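Local coordinates for protein oxidoreductase (Thermotoga maritima, PDB 1ZH8) that probably catalyses an NADP-dependent oxidation or reduction of an alcohol or carbonyl group in a substrate that is not established, at residues C26-R31 against N178-T183; H43-T48 against K293-F298; F142-A147 against N308-P313. All coordinates share one frame; numbering follows the deposited sequence.

Contact 1 (C26-R31 against N178-T183); sequences CGIAAR and NKYVHT. With NAP (NADP nicotinamide-adenine-dinucleotide phosphate), chain D.
The pyrophosphate end of the NADP pocket is lined by Ile28 at the start of helix 28-39 and, facing it, by Tyr180 and Thr183 of the loop before helix 184-187, while Lys179 covers Ile28 from outside. Ile28 works with both branches. CG2 lies 3.7 Å from Tyr180 CE1, approaching the ring obliquely, while CD1, extended away from CA (chi2 167°), reaches 3.7 Å from Lys179 CG and ends near the methyl of Thr183. The lysine contributes its aliphatic length; its ammonium continues to a salt bridge with Glu32. Behind this apolar seam the backbone takes hold of the cofactor. Ile28 N gives a nearly straight bond (174°) to O1A of NAP at 3.0 Å, and Ala29 N gives another to O1N at 2.8 Å, so each phosphate receives one amide from the first turn. From the loop side, Tyr180 CE1 comes within 3.6 Å of nicotinamide C5N, and O2N sits at the edge of the phenol ring, near its plane. Two bonds shape the loop itself: Asn178 OD1 accepts from Tyr180 N at 2.8 Å in an Asx turn, and Thr183 OG1 donates to Tyr180 O at 2.8 Å. A serine in place of Tyr180 would probably leave Ile28 CG2 without its aromatic partner and open a gap beside the nicotinamide. The glycine turn running straight into a helix whose amides meet the pyrophosphate is the signature of the Rossmann dinucleotide-binding fold, and Gly25, Gly27 and Ala30 fit its GxGxxA pattern.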
loop_
_atom_site.group_PDB
_atom_site.type_symbol
_atom_site.label_atom_id
_atom_site.label_comp_id
_atom_site.label_asym_id
_atom_site.label_seq_id
_atom_site.Cartn_x
_atom_site.Cartn_y
_atom_site.Cartn_z
ATOM N N CYS A 26 10.151 -10.330 -35.369
ATOM C CA CYS A 26 11.560 -10.307 -35.031
ATOM C C CYS A 26 11.945 -8.960 -34.433
ATOM O O CYS A 26 12.575 -8.123 -35.090
ATOM C CB CYS A 26 12.375 -10.580 -36.287
ATOM S SG CYS A 26 11.956 -12.149 -37.090
ATOM N N GLY A 27 11.543 -8.750 -33.185
ATOM C CA GLY A 27 11.804 -7.506 -32.477
ATOM C C GLY A 27 12.627 -7.772 -31.231
ATOM O O GLY A 27 13.396 -8.743 -31.169
ATOM N N ILE A 28 12.432 -6.934 -30.220
ATOM C CA ILE A 28 13.279 -6.972 -29.052
ATOM C C ILE A 28 13.230 -8.335 -28.351
ATOM O O ILE A 28 14.274 -8.989 -28.181
ATOM C CB ILE A 28 12.981 -5.801 -28.101
ATOM C CG1 ILE A 28 13.282 -4.484 -28.811
ATOM C CG2 ILE A 28 13.834 -5.898 -26.836
ATOM C CD1 ILE A 28 12.726 -3.251 -28.078
ATOM N N ALA A 29 12.031 -8.782 -27.979
ATOM C CA ALA A 29 11.902 -10.054 -27.277
ATOM C C ALA A 29 12.506 -11.212 -28.069
ATOM O O ALA A 29 13.262 -12.029 -27.515
ATOM C CB ALA A 29 10.476 -10.333 -26.936
ATOM N N ALA A 30 12.203 -11.280 -29.365
ATOM C CA ALA A 30 12.714 -12.380 -30.168
ATOM C C ALA A 30 14.256 -12.409 -30.180
ATOM O O ALA A 30 14.854 -13.459 -29.981
ATOM C CB ALA A 30 12.157 -12.317 -31.581
ATOM N N ARG A 31 14.883 -11.258 -30.410
ATOM C CA ARG A 31 16.322 -11.171 -30.530
ATOM C C ARG A 31 16.995 -11.370 -29.186
ATOM O O ARG A 31 18.001 -12.070 -29.084
ATOM C CB ARG A 31 16.735 -9.784 -31.046
ATOM C CG ARG A 31 16.585 -9.519 -32.547
ATOM C CD ARG A 31 17.366 -8.252 -32.945
ATOM N NE ARG A 31 16.653 -7.070 -32.482
ATOM C CZ ARG A 31 17.016 -6.287 -31.466
ATOM N NH1 ARG A 31 18.137 -6.507 -30.779
ATOM N NH2 ARG A 31 16.237 -5.265 -31.143
ATOM N N ASN A 178 15.134 4.182 -22.823
ATOM C CA ASN A 178 14.661 2.830 -22.724
ATOM C C ASN A 178 14.089 2.405 -24.066
ATOM O O ASN A 178 13.257 3.107 -24.647
ATOM C CB ASN A 178 13.623 2.738 -21.632
ATOM C CG ASN A 178 13.126 1.334 -21.420
ATOM O OD1 ASN A 178 12.643 0.668 -22.348
ATOM N ND2 ASN A 178 13.221 0.875 -20.190
ATOM N N LYS A 179 14.542 1.260 -24.561
ATOM C CA LYS A 179 14.157 0.785 -25.895
ATOM C C LYS A 179 12.655 0.430 -26.038
ATOM O O LYS A 179 12.075 0.619 -27.108
ATOM C CB LYS A 179 15.035 -0.400 -26.313
ATOM C CG LYS A 179 14.791 -1.654 -25.449
ATOM C CD LYS A 179 15.686 -2.809 -25.828
ATOM C CE LYS A 179 16.908 -2.892 -24.945
ATOM N NZ LYS A 179 17.985 -3.558 -25.711
ATOM N N TYR A 180 12.021 -0.064 -24.975
ATOM C CA TYR A 180 10.620 -0.482 -25.067
ATOM C C TYR A 180 9.706 0.712 -25.264
ATOM O O TYR A 180 8.655 0.606 -25.893
ATOM C CB TYR A 180 10.181 -1.247 -23.826
ATOM C CG TYR A 180 10.864 -2.567 -23.630
ATOM C CD1 TYR A 180 10.712 -3.598 -24.558
ATOM C CD2 TYR A 180 11.647 -2.801 -22.492
ATOM C CE1 TYR A 180 11.345 -4.836 -24.366
ATOM C CE2 TYR A 180 12.286 -4.027 -22.293
ATOM C CZ TYR A 180 12.133 -5.039 -23.229
ATOM O OH TYR A 180 12.755 -6.248 -23.021
ATOM N N VAL A 181 10.135 1.847 -24.733
ATOM C CA VAL A 181 9.388 3.091 -24.815
ATOM C C VAL A 181 9.146 3.551 -26.269
ATOM O O VAL A 181 8.151 4.224 -26.564
ATOM C CB VAL A 181 10.102 4.170 -23.967
ATOM C CG1 VAL A 181 9.743 5.572 -24.391
ATOM C CG2 VAL A 181 9.825 3.929 -22.483
ATOM N N HIS A 182 10.032 3.166 -27.181
ATOM C CA HIS A 182 9.974 3.684 -28.550
ATOM C C HIS A 182 9.228 2.833 -29.587
ATOM O O HIS A 182 9.098 3.240 -30.743
ATOM C CB HIS A 182 11.377 4.064 -29.021
ATOM C CG HIS A 182 11.968 5.183 -28.229
ATOM N ND1 HIS A 182 11.483 6.471 -28.296
ATOM C CD2 HIS A 182 12.960 5.203 -27.309
ATOM C CE1 HIS A 182 12.174 7.244 -27.476
ATOM N NE2 HIS A 182 13.081 6.499 -26.869
ATOM N N THR A 183 8.721 1.680 -29.162
ATOM C CA THR A 183 7.961 0.809 -30.037
ATOM C C THR A 183 6.536 1.343 -30.252
ATOM O O THR A 183 5.867 1.799 -29.300
ATOM C CB THR A 183 7.891 -0.615 -29.481
ATOM O OG1 THR A 183 7.370 -0.569 -28.146
ATOM C CG2 THR A 183 9.272 -1.246 -29.481
HETATM P PA NAP D . 8.768 -5.108 -30.647
HETATM O O1A NAP D . 10.230 -4.863 -30.548
HETATM O O2A NAP D . 8.022 -3.988 -31.242
HETATM O O5B NAP D . 8.544 -6.494 -31.422
HETATM C C5B NAP D . 7.393 -6.690 -32.211
HETATM C C4B NAP D . 7.828 -7.320 -33.520
HETATM O O4B NAP D . 6.692 -7.747 -34.260
HETATM C C3B NAP D . 8.574 -6.332 -34.409
HETATM O O3B NAP D . 9.553 -7.089 -35.057
HETATM C C2B NAP D . 7.480 -5.910 -35.375
HETATM O O2B NAP D . 7.732 -5.263 -36.618
HETATM C C1B NAP D . 6.789 -7.240 -35.583
HETATM N N9A NAP D . 5.468 -7.059 -36.179
HETATM C C8A NAP D . 4.597 -6.005 -36.012
HETATM N N7A NAP D . 3.485 -6.261 -36.736
HETATM C C5A NAP D . 3.644 -7.457 -37.362
HETATM C C6A NAP D . 2.841 -8.196 -38.221
HETATM N N6A NAP D . 1.657 -7.742 -38.597
HETATM N N1A NAP D . 3.270 -9.410 -38.689
HETATM C C2A NAP D . 4.507 -9.883 -38.321
HETATM N N3A NAP D . 5.311 -9.155 -37.481
HETATM C C4A NAP D . 4.884 -7.966 -37.011
HETATM O O3 NAP D . 8.190 -5.361 -29.178
HETATM P PN NAP D . 8.730 -6.496 -28.177
HETATM O O1N NAP D . 9.634 -7.506 -28.813
HETATM O O2N NAP D . 9.114 -5.688 -27.027
HETATM O O5D NAP D . 7.405 -7.306 -27.747
HETATM C C5D NAP D . 6.817 -8.339 -28.519
HETATM C C4D NAP D . 6.045 -9.270 -27.587
HETATM O O4D NAP D . 6.935 -9.761 -26.592
HETATM C C3D NAP D . 4.933 -8.518 -26.850
HETATM O O3D NAP D . 3.768 -9.305 -26.765
HETATM C C2D NAP D . 5.477 -8.281 -25.462
HETATM O O2D NAP D . 4.464 -8.237 -24.478
HETATM C C1D NAP D . 6.421 -9.463 -25.298
HETATM N N1N NAP D . 7.490 -9.148 -24.354
HETATM C C2N NAP D . 7.626 -9.939 -23.250
HETATM C C3N NAP D . 8.624 -9.681 -22.305
HETATM C C7N NAP D . 8.918 -10.677 -21.210
HETATM O O7N NAP D . 9.916 -10.317 -20.286
HETATM N N7N NAP D . 8.265 -11.852 -21.128
HETATM C C4N NAP D . 9.493 -8.600 -22.509
HETATM C C5N NAP D . 9.357 -7.801 -23.652
HETATM C C6N NAP D . 8.344 -8.086 -24.573
HETATM P P2B NAP D . 9.054 -5.115 -37.524
HETATM O O1X NAP D . 9.239 -6.310 -38.435
HETATM O O2X NAP D . 10.293 -4.981 -36.669
HETATM O O3X NAP D . 8.804 -3.860 -38.332
#

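Contact 2 (H43-T48 against K293-F298)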
loop_
_atom_site.group_PDB
_atom_site.type_symbol
_atom_site.label_atom_id
_atom_site.label_comp_id
_atom_site.label_asym_id
_atom_site.label_seq_id
_atom_site.Cartn_x
_atom_site.Cartn_y
_atom_site.Cartn_z
ATOM N N HIS A 43 18.919 -28.850 -28.533
ATOM C CA HIS A 43 18.615 -30.267 -28.512
ATOM C C HIS A 43 17.098 -30.515 -28.527
ATOM O O HIS A 43 16.661 -31.645 -28.769
ATOM C CB HIS A 43 19.296 -30.954 -27.328
ATOM C CG HIS A 43 18.933 -30.367 -26.006
ATOM N ND1 HIS A 43 19.432 -29.160 -25.567
ATOM C CD2 HIS A 43 18.117 -30.818 -25.023
ATOM C CE1 HIS A 43 18.933 -28.888 -24.373
ATOM N NE2 HIS A 43 18.129 -29.876 -24.022
ATOM N N LEU A 44 16.309 -29.459 -28.291
ATOM C CA LEU A 44 14.839 -29.553 -28.244
ATOM C C LEU A 44 14.116 -28.814 -29.391
ATOM O O LEU A 44 13.017 -29.214 -29.819
ATOM C CB LEU A 44 14.304 -29.032 -26.903
ATOM C CG LEU A 44 14.827 -29.516 -25.540
ATOM C CD1 LEU A 44 14.035 -28.818 -24.436
ATOM C CD2 LEU A 44 14.733 -31.025 -25.395
ATOM N N PHE A 45 14.740 -27.735 -29.869
ATOM C CA PHE A 45 14.142 -26.856 -30.868
ATOM C C PHE A 45 15.047 -26.658 -32.068
ATOM O O PHE A 45 16.270 -26.550 -31.928
ATOM C CB PHE A 45 13.826 -25.489 -30.249
ATOM C CG PHE A 45 12.805 -25.548 -29.162
ATOM C CD1 PHE A 45 11.451 -25.580 -29.469
ATOM C CD2 PHE A 45 13.193 -25.612 -27.830
ATOM C CE1 PHE A 45 10.501 -25.659 -28.474
ATOM C CE2 PHE A 45 12.245 -25.673 -26.810
ATOM C CZ PHE A 45 10.904 -25.703 -27.125
ATOM N N GLU A 46 14.432 -26.610 -33.244
ATOM C CA GLU A 46 15.105 -26.118 -34.421
ATOM C C GLU A 46 14.283 -24.987 -35.033
ATOM O O GLU A 46 13.072 -25.135 -35.296
ATOM C CB GLU A 46 15.323 -27.227 -35.449
ATOM C CG GLU A 46 16.333 -26.838 -36.551
ATOM C CD GLU A 46 16.267 -27.735 -37.780
ATOM O OE1 GLU A 46 15.279 -28.485 -37.942
ATOM O OE2 GLU A 46 17.212 -27.688 -38.593
ATOM N N ILE A 47 14.941 -23.853 -35.255
ATOM C CA ILE A 47 14.286 -22.737 -35.928
ATOM C C ILE A 47 14.431 -22.913 -37.422
ATOM O O ILE A 47 15.519 -22.837 -37.970
ATOM C CB ILE A 47 14.829 -21.405 -35.461
ATOM C CG1 ILE A 47 14.526 -21.246 -33.958
ATOM C CG2 ILE A 47 14.250 -20.269 -36.322
ATOM C CD1 ILE A 47 15.332 -20.186 -33.262
ATOM N N THR A 48 13.307 -23.182 -38.062
ATOM C CA THR A 48 13.265 -23.525 -39.460
ATOM C C THR A 48 12.632 -22.424 -40.312
ATOM O O THR A 48 12.781 -22.441 -41.539
ATOM C CB THR A 48 12.431 -24.782 -39.656
ATOM O OG1 THR A 48 11.153 -24.599 -39.023
ATOM C CG2 THR A 48 13.130 -25.976 -39.044
ATOM N N LYS A 293 13.538 -21.708 -19.265
ATOM C CA LYS A 293 12.730 -22.599 -18.466
ATOM C C LYS A 293 11.325 -22.768 -19.047
ATOM O O LYS A 293 10.778 -23.877 -19.051
ATOM C CB LYS A 293 12.700 -22.131 -17.016
ATOM C CG LYS A 293 13.828 -22.712 -16.203
ATOM C CD LYS A 293 13.590 -22.453 -14.731
ATOM C CE LYS A 293 12.803 -23.584 -14.062
ATOM N NZ LYS A 293 12.339 -23.199 -12.681
ATOM N N GLU A 294 10.757 -21.685 -19.565
ATOM C CA GLU A 294 9.441 -21.780 -20.155
ATOM C C GLU A 294 9.456 -22.552 -21.486
ATOM O O GLU A 294 8.482 -23.240 -21.809
ATOM C CB GLU A 294 8.735 -20.410 -20.256
ATOM C CG GLU A 294 9.311 -19.445 -21.264
ATOM C CD GLU A 294 8.637 -18.086 -21.244
ATOM O OE1 GLU A 294 7.575 -17.937 -20.595
ATOM O OE2 GLU A 294 9.174 -17.156 -21.887
ATOM N N PHE A 295 10.548 -22.462 -22.244
ATOM C CA PHE A 295 10.635 -23.202 -23.512
ATOM C C PHE A 295 10.779 -24.706 -23.261
ATOM O O PHE A 295 10.205 -25.531 -23.976
ATOM C CB PHE A 295 11.752 -22.673 -24.415
ATOM C CG PHE A 295 11.324 -21.532 -25.311
ATOM C CD1 PHE A 295 10.534 -21.765 -26.429
ATOM C CD2 PHE A 295 11.729 -20.224 -25.041
ATOM C CE1 PHE A 295 10.123 -20.708 -27.262
ATOM C CE2 PHE A 295 11.336 -19.161 -25.860
ATOM C CZ PHE A 295 10.526 -19.408 -26.982
ATOM N N GLU A 296 11.519 -25.045 -22.217
ATOM C CA GLU A 296 11.625 -26.412 -21.771
ATOM C C GLU A 296 10.233 -26.939 -21.430
ATOM O O GLU A 296 9.875 -28.048 -21.833
ATOM C CB GLU A 296 12.563 -26.508 -20.555
ATOM C CG GLU A 296 14.044 -26.294 -20.883
ATOM C CD GLU A 296 14.991 -26.304 -19.653
ATOM O OE1 GLU A 296 14.540 -26.546 -18.508
ATOM O OE2 GLU A 296 16.210 -26.068 -19.846
ATOM N N ASP A 297 9.455 -26.130 -20.713
ATOM C CA ASP A 297 8.150 -26.557 -20.219
ATOM C C ASP A 297 7.187 -26.784 -21.393
ATOM O O ASP A 297 6.473 -27.798 -21.454
ATOM C CB ASP A 297 7.609 -25.532 -19.208
ATOM C CG ASP A 297 6.286 -25.953 -18.583
ATOM O OD1 ASP A 297 6.217 -27.007 -17.929
ATOM O OD2 ASP A 297 5.311 -25.205 -18.722
ATOM N N PHE A 298 7.214 -25.848 -22.338
ATOM C CA PHE A 298 6.453 -25.937 -23.585
ATOM C C PHE A 298 6.835 -27.187 -24.391
ATOM O O PHE A 298 5.968 -27.850 -24.977
ATOM C CB PHE A 298 6.716 -24.670 -24.388
ATOM C CG PHE A 298 6.181 -24.682 -25.784
ATOM C CD1 PHE A 298 4.813 -24.646 -26.026
ATOM C CD2 PHE A 298 7.056 -24.663 -26.869
ATOM C CE1 PHE A 298 4.313 -24.605 -27.348
ATOM C CE2 PHE A 298 6.581 -24.617 -28.177
ATOM C CZ PHE A 298 5.204 -24.585 -28.414
HETATM O O HOH W 1 17.621 -28.370 -21.113
#
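Phe45 and Phe295 meet in a T-shaped pair, the edge of Phe295 directed at the face of Phe45, with ring centroids 5.6 Å apart and planes at 80°. The same Phe45 ring has a second kind of neighbour at its rim: CZ points in plane at the carbonyl of Phe295, 3.2 Å from O, and CE2 rests 3.9 Å from Phe295 CB. A third approach comes from Phe298, one turn further along the helix. With its CG anti to the backbone N (chi1 171°), its ring swings toward Phe45, and CD2 stops 3.9 Å from Phe45 CE1, edge meeting edge. Next to this aromatic group, Leu44 lays CD1 against the helix backbone, 4.3 Å from Glu296 CA. The partners belong to different parts of the protein: Phe45 opens strand 45-51, the second strand of the Rossmann sheet, which follows strand 19-24 and helix 28-39 in a beta-alpha-beta unit, whereas helix 290-303 comes after strand 281-284 of the large mixed sheet and returns to this unit. At the outer margin the chemistry turns polar, where a water donates to Glu296 OE2 at 3.0 Å and makes a weak bond with His43 NE2 at 3.3 Å. Behind the first shell, Phe45 is backed by Ile19 and Leu21 of the neighbouring strand and by Leu38. Phe295 also touches Leu38 and Leu41 and meets His34 edge-to-face.

Contact 3 (F142-A147 against N308-P313); sequences FRHVPA and NDLGSP. With EDO (1,2-ethanediol), chain E.
Leu310 packs obliquely against the imidazole of His144, and its chain can be followed atom by atom. At its root, Leu310 CB faces the CE1-NE2 side of the imidazole, 3.9 Å from His144 CE1. A chi1 of -52° turns CG away from the carbonyl carbon of the leucine, and the extended chi2 then brings CD1 to the ring. That methyl lies 3.7 Å from His144 CE1, and it also touches C1 of a bound 1,2-ethanediol, a molecule that probably came from the crystallisation liquor. The two ring nitrogens are engaged on different sides. His144 NE2 is bonded at 2.8 Å to a water lying in the plane of the imidazole, and the same water donates to Leu310 O at 2.7 Å, tying the histidine to the backbone of the residue it packs on. His144 ND1 has a weak bond of 3.3 Å to O1 of the diol. Leu310 O has another neighbour: Arg143 CD is 3.2 Å from Leu310 O, which lies at the edge of the guanidinium near its plane, although the strong partner of this arginine is Asp319, in a salt bridge through NH2. Within the loop, Asn308 OD1 accepts a weak bond of 3.2 Å from Gly311 N. The loop joins helix 290-303 to helix 313-329, which Ser312 caps by bonding through OG to Gln315 N. Gly311 pairs through its backbone with Ile138 of strand 136-139, an outermost strand of the parallel sheet within this chain, while Asp297 of helix 290-303 packs on both His144 and Leu310.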
loop_
_atom_site.group_PDB
_atom_site.type_symbol
_atom_site.label_atom_id
_atom_site.label_comp_id
_atom_site.label_asym_id
_atom_site.label_seq_id
_atom_site.Cartn_x
_atom_site.Cartn_y
_atom_site.Cartn_z
ATOM N N PHE A 142 7.457 -15.079 -15.536
ATOM C CA PHE A 142 7.427 -14.964 -14.058
ATOM C C PHE A 142 6.927 -16.230 -13.341
ATOM O O PHE A 142 7.229 -16.427 -12.170
ATOM C CB PHE A 142 6.637 -13.725 -13.589
ATOM C CG PHE A 142 7.459 -12.441 -13.539
ATOM C CD1 PHE A 142 8.326 -12.092 -14.583
ATOM C CD2 PHE A 142 7.355 -11.579 -12.436
ATOM C CE1 PHE A 142 9.100 -10.898 -14.532
ATOM C CE2 PHE A 142 8.123 -10.388 -12.359
ATOM C CZ PHE A 142 8.995 -10.047 -13.419
ATOM N N ARG A 143 6.179 -17.089 -14.033
ATOM C CA ARG A 143 5.801 -18.395 -13.473
ATOM C C ARG A 143 6.956 -19.377 -13.398
ATOM O O ARG A 143 6.803 -20.504 -12.920
ATOM C CB ARG A 143 4.683 -19.028 -14.289
ATOM C CG ARG A 143 3.393 -19.038 -13.580
ATOM C CD ARG A 143 2.276 -19.252 -14.565
ATOM N NE ARG A 143 1.323 -18.243 -14.223
ATOM C CZ ARG A 143 0.639 -17.505 -15.070
ATOM N NH1 ARG A 143 0.742 -17.661 -16.374
ATOM N NH2 ARG A 143 -0.176 -16.603 -14.568
ATOM N N HIS A 144 8.112 -18.958 -13.894
ATOM C CA HIS A 144 9.243 -19.862 -13.952
ATOM C C HIS A 144 10.439 -19.264 -13.252
ATOM O O HIS A 144 11.549 -19.756 -13.446
ATOM C CB HIS A 144 9.607 -20.150 -15.408
ATOM C CG HIS A 144 8.486 -20.728 -16.212
ATOM N ND1 HIS A 144 8.346 -22.084 -16.424
ATOM C CD2 HIS A 144 7.463 -20.137 -16.870
ATOM C CE1 HIS A 144 7.283 -22.304 -17.176
ATOM N NE2 HIS A 144 6.734 -21.139 -17.466
ATOM N N VAL A 145 10.216 -18.204 -12.460
ATOM C CA VAL A 145 11.312 -17.512 -11.781
ATOM C C VAL A 145 11.574 -18.192 -10.414
ATOM O O VAL A 145 10.680 -18.269 -9.582
ATOM C CB VAL A 145 11.044 -15.957 -11.685
ATOM C CG1 VAL A 145 12.066 -15.248 -10.786
ATOM C CG2 VAL A 145 11.020 -15.279 -13.102
ATOM N N PRO A 146 12.782 -18.722 -10.187
ATOM C CA PRO A 146 12.956 -19.553 -8.969
ATOM C C PRO A 146 12.692 -18.843 -7.635
ATOM O O PRO A 146 12.157 -19.463 -6.717
ATOM C CB PRO A 146 14.406 -20.038 -9.059
ATOM C CG PRO A 146 15.070 -19.117 -10.051
ATOM C CD PRO A 146 14.009 -18.657 -11.002
ATOM N N ALA A 147 13.020 -17.554 -7.542
ATOM C CA ALA A 147 12.778 -16.773 -6.332
ATOM C C ALA A 147 11.328 -16.850 -5.910
ATOM O O ALA A 147 11.030 -16.932 -4.708
ATOM C CB ALA A 147 13.175 -15.319 -6.537
ATOM N N ASN A 308 -0.543 -28.607 -19.089
ATOM C CA ASN A 308 -0.210 -27.203 -19.275
ATOM C C ASN A 308 -0.649 -26.293 -18.110
ATOM O O ASN A 308 -1.587 -25.512 -18.245
ATOM C CB ASN A 308 -0.759 -26.703 -20.623
ATOM C CG ASN A 308 -0.139 -25.383 -21.051
ATOM O OD1 ASN A 308 0.874 -24.966 -20.498
ATOM N ND2 ASN A 308 -0.736 -24.722 -22.042
ATOM N N ASP A 309 0.030 -26.391 -16.971
ATOM C CA ASP A 309 -0.298 -25.554 -15.810
ATOM C C ASP A 309 0.224 -24.134 -15.957
ATOM O O ASP A 309 -0.510 -23.179 -15.722
ATOM C CB ASP A 309 0.281 -26.128 -14.514
ATOM C CG ASP A 309 -0.269 -27.494 -14.184
ATOM O OD1 ASP A 309 -1.048 -28.048 -15.002
ATOM O OD2 ASP A 309 0.083 -28.021 -13.099
ATOM N N LEU A 310 1.488 -24.011 -16.342
ATOM C CA LEU A 310 2.217 -22.775 -16.218
ATOM C C LEU A 310 2.146 -21.922 -17.461
ATOM O O LEU A 310 2.323 -20.719 -17.370
ATOM C CB LEU A 310 3.672 -23.063 -15.876
ATOM C CG LEU A 310 3.972 -23.974 -14.675
ATOM C CD1 LEU A 310 5.472 -24.009 -14.371
ATOM C CD2 LEU A 310 3.186 -23.544 -13.442
ATOM N N GLY A 311 1.906 -22.532 -18.621
ATOM C CA GLY A 311 1.687 -21.789 -19.860
ATOM C C GLY A 311 0.217 -21.669 -20.184
ATOM O O GLY A 311 -0.157 -21.090 -21.189
ATOM N N SER A 312 -0.616 -22.256 -19.337
ATOM C CA SER A 312 -2.079 -22.197 -19.452
ATOM C C SER A 312 -2.690 -20.833 -19.825
ATOM O O SER A 312 -2.500 -19.832 -19.122
ATOM C CB SER A 312 -2.675 -22.648 -18.122
ATOM O OG SER A 312 -3.942 -22.070 -17.926
ATOM N N PRO A 313 -3.425 -20.783 -20.938
ATOM C CA PRO A 313 -4.161 -19.559 -21.293
ATOM C C PRO A 313 -5.059 -19.018 -20.160
ATOM O O PRO A 313 -5.137 -17.803 -19.977
ATOM C CB PRO A 313 -5.002 -19.998 -22.511
ATOM C CG PRO A 313 -4.175 -21.055 -23.150
ATOM C CD PRO A 313 -3.566 -21.825 -21.977
HETATM C C1 EDO E . 8.752 -25.422 -13.401
HETATM O O1 EDO E . 9.312 -24.451 -14.309
HETATM C C2 EDO E . 9.226 -25.125 -11.978
HETATM O O2 EDO E . 8.487 -25.930 -11.049
HETATM O O HOH W 2 4.577 -19.599 -18.338
#

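The three contacts share no segment, yet contacts 1 and 2 draw on consecutive elements of the Rossmann unit, helix 28-39 and strand 45-51, and contacts 2 and 3 touch where Glu294 CB lies 3.5 Å from His144 NE2. Contact 1 is partly buried and open in part to the surface; its apolar seam borders a charged cofactor served by backbone amides. Contacts 2 and 3 are buried. The former relies on aromatic edges and faces, with water at its margin, whereas the latter mixes aliphatic packing with a water bridge. Helix 290-303 links these two: it supplies one side of contact 2 and lies against contact 3.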